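Local structure of 3' terminal uridylyl transferase (Trypanosoma brucei, 5HZD) at residues Q92-V97 with A104-F109; L463-P468 with L473-H478. The protein adds uridines from UTP to the 3' ends of guide RNAs, ribosomal RNAs and some mRNAs during mitochondrial RNA editing. One frame throughout, in Å; residues are numbered along the deposited sequence. Where two conformers were deposited one is given.

Interaction 1: Q92-V97 with A104-F109; sequences QLECVV and ARVFIF
V106 lies against L93, E94 and V97 where edge strand 105-109 of the palm, the nucleotidyltransferase fold of this enzyme, runs back along helix 80-100. The short axes come within 7.6 Å at 147°, roughly antiparallel.

The tight side belongs to the two methyl groups of V106. CG2 settles onto the helix backbone, 3.6 Å from E94 CA, and also meets V97 CG2 at 3.8 Å; CG1 meets L93 CD2, the two side chains crossing at about a right angle. A104 adds its CB to V97 at the start of the segment. F126 of the neighbouring strand touches both L93 and V106.

The other side is polar and looser, formed by the partly exposed E94 and R105. With CG anti to the backbone N (chi1 -172°), E94 extends past V106, the two side chains running in opposite directions, and its OE2 accepts the V106 N-H on the anti side in a nearly straight bond of 3.0 Å. R90, one helical turn earlier, forms a salt bridge to the same oxygen and also bonds V106 O, so both backbone polar atoms of V106 are held by the helix. R105 makes no salt bridge with E94: the carboxylate lies alongside its CD, while the guanidinium turns back so that NH1 donates to D102 O and, from above the carbonyl plane, to A104 O at 2.8 Å.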
loop_
_atom_site.group_PDB
_atom_site.type_symbol
_atom_site.label_atom_id
_atom_site.label_comp_id
_atom_site.label_asym_id
_atom_site.label_seq_id
_atom_site.Cartn_x
_atom_site.Cartn_y
_atom_site.Cartn_z
ATOM N N GLN A 92 -8.577 -0.262 -17.800
ATOM C CA GLN A 92 -9.536 0.839 -18.028
ATOM C C GLN A 92 -8.879 2.194 -17.824
ATOM O O GLN A 92 -8.997 3.097 -18.649
ATOM C CB GLN A 92 -10.767 0.663 -17.118
ATOM C CG GLN A 92 -11.572 -0.554 -17.530
ATOM C CD GLN A 92 -12.425 -1.140 -16.430
ATOM O OE1 GLN A 92 -12.728 -0.467 -15.424
ATOM N NE2 GLN A 92 -12.865 -2.370 -16.627
ATOM N N LEU A 93 -8.161 2.341 -16.715
ATOM C CA LEU A 93 -7.475 3.595 -16.445
ATOM C C LEU A 93 -6.440 3.887 -17.522
ATOM O O LEU A 93 -6.280 5.042 -17.929
ATOM C CB LEU A 93 -6.826 3.575 -15.052
ATOM C CG LEU A 93 -6.149 4.903 -14.696
ATOM C CD1 LEU A 93 -7.115 6.103 -14.645
ATOM C CD2 LEU A 93 -5.460 4.743 -13.306
ATOM N N GLU A 94 -5.790 2.851 -18.052
ATOM C CA GLU A 94 -4.756 3.108 -19.049
ATOM C C GLU A 94 -5.355 3.684 -20.312
ATOM O O GLU A 94 -4.758 4.560 -20.938
ATOM C CB GLU A 94 -3.956 1.844 -19.335
ATOM C CG GLU A 94 -2.742 2.061 -20.227
ATOM C CD GLU A 94 -1.866 0.831 -20.237
ATOM O OE1 GLU A 94 -1.913 0.091 -21.248
ATOM O OE2 GLU A 94 -1.125 0.572 -19.241
ATOM N N CYS A 95 -6.561 3.262 -20.672
ATOM C CA CYS A 95 -7.287 3.844 -21.816
ATOM C C CYS A 95 -7.511 5.322 -21.637
ATOM O O CYS A 95 -7.434 6.119 -22.583
ATOM C CB CYS A 95 -8.653 3.190 -21.948
ATOM S SG CYS A 95 -8.651 1.479 -22.419
ATOM N N VAL A 96 -7.832 5.700 -20.404
ATOM C CA VAL A 96 -8.113 7.099 -20.132
ATOM C C VAL A 96 -6.819 7.900 -20.192
ATOM O O VAL A 96 -6.742 8.933 -20.892
ATOM C CB VAL A 96 -8.746 7.278 -18.731
ATOM C CG1 VAL A 96 -8.944 8.781 -18.446
ATOM C CG2 VAL A 96 -10.053 6.524 -18.633
ATOM N N VAL A 97 -5.769 7.444 -19.488
ATOM C CA VAL A 97 -4.576 8.286 -19.410
ATOM C C VAL A 97 -3.828 8.378 -20.729
ATOM O O VAL A 97 -3.146 9.377 -20.958
ATOM C CB VAL A 97 -3.635 7.912 -18.263
ATOM C CG1 VAL A 97 -4.416 7.871 -16.941
ATOM C CG2 VAL A 97 -3.009 6.596 -18.531
ATOM N N ALA A 104 2.174 6.990 -21.920
ATOM C CA ALA A 104 1.987 6.610 -20.524
ATOM C C ALA A 104 1.385 5.211 -20.377
ATOM O O ALA A 104 0.494 4.812 -21.142
ATOM C CB ALA A 104 1.108 7.606 -19.829
ATOM N N ARG A 105 1.853 4.485 -19.359
ATOM C CA ARG A 105 1.295 3.191 -19.007
ATOM C C ARG A 105 1.002 3.188 -17.520
ATOM O O ARG A 105 1.559 3.991 -16.768
ATOM C CB ARG A 105 2.245 2.046 -19.391
ATOM C CG ARG A 105 2.491 1.949 -20.916
ATOM C CD ARG A 105 1.207 1.612 -21.653
ATOM N NE ARG A 105 1.467 1.455 -23.101
ATOM C CZ ARG A 105 1.449 2.453 -23.985
ATOM N NH1 ARG A 105 1.181 3.688 -23.603
ATOM N NH2 ARG A 105 1.724 2.212 -25.263
ATOM N N VAL A 106 0.099 2.312 -17.107
ATOM C CA VAL A 106 -0.378 2.298 -15.724
ATOM C C VAL A 106 0.176 1.063 -15.019
ATOM O O VAL A 106 0.059 -0.051 -15.521
ATOM C CB VAL A 106 -1.934 2.295 -15.670
ATOM C CG1 VAL A 106 -2.437 2.234 -14.196
ATOM C CG2 VAL A 106 -2.495 3.577 -16.324
ATOM N N PHE A 107 0.784 1.274 -13.846
ATOM C CA PHE A 107 1.372 0.189 -13.053
ATOM C C PHE A 107 0.631 0.135 -11.730
ATOM O O PHE A 107 0.497 1.170 -11.077
ATOM C CB PHE A 107 2.825 0.546 -12.713
ATOM C CG PHE A 107 3.741 0.682 -13.916
ATOM C CD1 PHE A 107 3.639 1.801 -14.755
ATOM C CD2 PHE A 107 4.744 -0.245 -14.167
ATOM C CE1 PHE A 107 4.469 1.952 -15.845
ATOM C CE2 PHE A 107 5.601 -0.081 -15.254
ATOM C CZ PHE A 107 5.452 0.999 -16.105
ATOM N N ILE A 108 0.146 -1.033 -11.306
ATOM C CA ILE A 108 -0.393 -1.144 -9.936
ATOM C C ILE A 108 0.757 -1.285 -8.934
ATOM O O ILE A 108 1.720 -2.016 -9.189
ATOM C CB ILE A 108 -1.332 -2.330 -9.802
ATOM C CG1 ILE A 108 -2.609 -2.060 -10.606
ATOM C CG2 ILE A 108 -1.660 -2.605 -8.300
ATOM C CD1 ILE A 108 -3.581 -3.252 -10.679
ATOM N N PHE A 109 0.655 -0.603 -7.797
ATOM C CA PHE A 109 1.588 -0.907 -6.693
ATOM C C PHE A 109 0.840 -0.934 -5.389
ATOM O O PHE A 109 -0.385 -0.846 -5.381
ATOM C CB PHE A 109 2.824 0.011 -6.694
ATOM C CG PHE A 109 2.543 1.466 -6.385
ATOM C CD1 PHE A 109 2.098 2.335 -7.373
ATOM C CD2 PHE A 109 2.752 1.962 -5.116
ATOM C CE1 PHE A 109 1.885 3.702 -7.080
ATOM C CE2 PHE A 109 2.512 3.294 -4.799
ATOM C CZ PHE A 109 2.068 4.176 -5.802
#

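Interaction 2: L463-P468 with L473-H478; sequences LCIEDP and LNLGRH. With SO4 (sulfate ion), chain C.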
loop_
_atom_site.group_PDB
_atom_site.type_symbol
_atom_site.label_atom_id
_atom_site.label_comp_id
_atom_site.label_asym_id
_atom_site.label_seq_id
_atom_site.Cartn_x
_atom_site.Cartn_y
_atom_site.Cartn_z
ATOM N N LEU A 463 14.642 5.865 17.545
ATOM C CA LEU A 463 14.333 4.594 16.906
ATOM C C LEU A 463 14.667 4.740 15.442
ATOM O O LEU A 463 14.103 5.619 14.762
ATOM C CB LEU A 463 12.842 4.280 17.039
ATOM C CG LEU A 463 12.225 4.328 18.433
ATOM C CD1 LEU A 463 10.798 3.780 18.346
ATOM C CD2 LEU A 463 13.057 3.501 19.402
ATOM N N CYS A 464 15.578 3.915 14.933
ATOM C CA CYS A 464 16.058 4.115 13.569
ATOM C C CYS A 464 15.711 2.979 12.630
ATOM O O CYS A 464 16.033 1.813 12.909
ATOM C CB CYS A 464 17.581 4.282 13.575
ATOM S SG CYS A 464 18.094 5.797 14.410
ATOM N N ILE A 465 15.081 3.321 11.504
ATOM C CA ILE A 465 14.773 2.354 10.451
ATOM C C ILE A 465 15.230 3.030 9.159
ATOM O O ILE A 465 14.760 4.133 8.824
ATOM C CB ILE A 465 13.263 2.082 10.376
ATOM C CG1 ILE A 465 12.777 1.475 11.692
ATOM C CG2 ILE A 465 12.979 1.130 9.235
ATOM C CD1 ILE A 465 11.258 1.188 11.670
ATOM N N GLU A 466 16.178 2.410 8.470
ATOM C CA GLU A 466 16.725 2.993 7.247
ATOM C C GLU A 466 15.769 2.736 6.077
ATOM O O GLU A 466 15.354 1.587 5.831
ATOM C CB GLU A 466 18.116 2.400 6.968
ATOM C CG GLU A 466 18.785 2.954 5.677
ATOM C CD GLU A 466 20.251 2.571 5.472
ATOM O OE1 GLU A 466 20.763 1.571 6.037
ATOM O OE2 GLU A 466 20.934 3.303 4.717
ATOM N N ASP A 467 15.395 3.791 5.343
ATOM C CA ASP A 467 14.607 3.596 4.123
ATOM C C ASP A 467 15.481 2.920 3.057
ATOM O O ASP A 467 16.621 3.343 2.799
ATOM C CB ASP A 467 14.112 4.943 3.589
ATOM C CG ASP A 467 13.179 4.785 2.423
ATOM O OD1 ASP A 467 13.658 4.522 1.312
ATOM O OD2 ASP A 467 11.970 4.948 2.607
ATOM N N PRO A 468 14.972 1.836 2.441
ATOM C CA PRO A 468 15.797 1.081 1.498
ATOM C C PRO A 468 16.329 1.887 0.308
ATOM O O PRO A 468 17.468 1.657 -0.102
ATOM C CB PRO A 468 14.831 -0.000 1.007
ATOM C CG PRO A 468 13.985 -0.272 2.202
ATOM C CD PRO A 468 13.746 1.107 2.802
ATOM N N LEU A 473 17.384 8.863 5.152
ATOM C CA LEU A 473 16.024 9.056 5.634
ATOM C C LEU A 473 15.719 8.033 6.713
ATOM O O LEU A 473 15.707 6.832 6.449
ATOM C CB LEU A 473 15.015 8.884 4.495
ATOM C CG LEU A 473 13.558 9.098 4.919
ATOM C CD1 LEU A 473 13.299 10.542 5.345
ATOM C CD2 LEU A 473 12.607 8.650 3.774
ATOM N N ASN A 474 15.496 8.523 7.923
ATOM C CA ASN A 474 15.048 7.689 9.025
ATOM C C ASN A 474 13.541 7.627 9.066
ATOM O O ASN A 474 12.878 8.657 9.246
ATOM C CB ASN A 474 15.575 8.232 10.376
ATOM C CG ASN A 474 15.173 7.349 11.560
ATOM O OD1 ASN A 474 14.782 6.201 11.369
ATOM N ND2 ASN A 474 15.247 7.895 12.789
ATOM N N LEU A 475 12.985 6.429 8.931
ATOM C CA LEU A 475 11.530 6.292 9.019
ATOM C C LEU A 475 11.025 6.611 10.429
ATOM O O LEU A 475 9.841 6.889 10.625
ATOM C CB LEU A 475 11.045 4.923 8.509
ATOM C CG LEU A 475 11.527 4.620 7.083
ATOM C CD1 LEU A 475 11.014 3.262 6.621
ATOM C CD2 LEU A 475 11.016 5.700 6.126
ATOM N N GLY A 476 11.920 6.609 11.416
ATOM C CA GLY A 476 11.550 7.063 12.741
ATOM C C GLY A 476 11.931 8.500 13.097
ATOM O O GLY A 476 12.035 8.842 14.286
ATOM N N ARG A 477 12.155 9.339 12.083
ATOM C CA ARG A 477 12.656 10.686 12.289
ATOM C C ARG A 477 11.795 11.617 13.123
ATOM O O ARG A 477 12.292 12.636 13.610
ATOM C CB ARG A 477 12.960 11.358 10.942
ATOM C CG ARG A 477 11.720 11.571 10.081
ATOM C CD ARG A 477 12.075 11.923 8.637
ATOM N NE ARG A 477 10.853 11.997 7.809
ATOM C CZ ARG A 477 10.192 10.940 7.343
ATOM N NH1 ARG A 477 10.605 9.698 7.622
ATOM N NH2 ARG A 477 9.105 11.117 6.596
ATOM N N HIS A 478 10.514 11.305 13.288
ATOM C CA HIS A 478 9.682 12.167 14.133
ATOM C C HIS A 478 9.455 11.595 15.522
ATOM O O HIS A 478 8.707 12.184 16.315
ATOM C CB HIS A 478 8.307 12.445 13.495
ATOM C CG HIS A 478 8.378 12.983 12.098
ATOM N ND1 HIS A 478 8.938 14.205 11.793
ATOM C CD2 HIS A 478 7.947 12.459 10.926
ATOM C CE1 HIS A 478 8.859 14.406 10.487
ATOM N NE2 HIS A 478 8.259 13.365 9.941
HETATM S S SO4 C . 9.024 14.986 6.532
HETATM O O1 SO4 C . 9.241 14.732 5.111
HETATM O O2 SO4 C . 8.613 16.379 6.726
HETATM O O3 SO4 C . 10.272 14.746 7.259
HETATM O O4 SO4 C . 7.976 14.085 7.017
HETATM O O HOH W 1 13.584 8.299 16.484
#
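N474 reaches across to the backbone of L463 and I465; its side chain and a single beta bridge between E466 and N474 link two antiparallel-running loop segments, while an Asx turn and a type I turn from N474 to R477 fold 473-478 itself. The contact holds most of the nucleotide recognition motif, with D467 close to the UTP-binding residues Y337 and N296.

The N474 amide, its CG anti to the backbone N (chi1 -178°), stands in for a peptide group between the two segments. ND2 donates to L463 O at 3.2 Å, nearly within its own amide plane, and also to R460 O. OD1 accepts twice from opposite faces: I465 N at 2.9 Å, and G476 N, which closes the Asx turn. Backbone bonds continue the pairing, from L475 N to I465 O at 2.9 Å and, longer at 3.3 Å, from D467 N to L473 O. Water 1 accepts from L463 N and donates to G476 O.

D467 OD1 takes the N-H groups of Y469 and E470, and E466 OE1 is bound by R421 and S418. Beside the carboxylate of D467 lie the CD2 methyls of L473 and L475, while I465 CG2 meets L475 CD1.

N474 O is gripped by R477 N and, from the other face, by R477 NH1. The NE/NH2 edge of R477 faces a sulfate, probably from the crystallisation liquor; NE bonds O3 at 2.9 Å, whereas NH2 and H478 NE2 converge on O4.

In the fold
Read from the N terminus, the chain illustrates how short local closures can recur in distant parts of one enzyme. After the zinc finger, interaction 1 closes a short loop between helix 80-100 and strand 105-109, setting that helix against an outermost strand of the five-stranded palm sheet. The chain then completes the palm and the four-stranded sheet before helices 292-304 to 385-409, and only afterwards does interaction 2 close its own turn, between helices 427-430 and 481-497. The contacts follow in series, neither nesting nor crossing. The centres of interactions 1 and 2 are about 32 Å apart, on opposite sides of the chain's centre; one lies in the palm, the other in the nucleotide recognition loop beside helix 336-349.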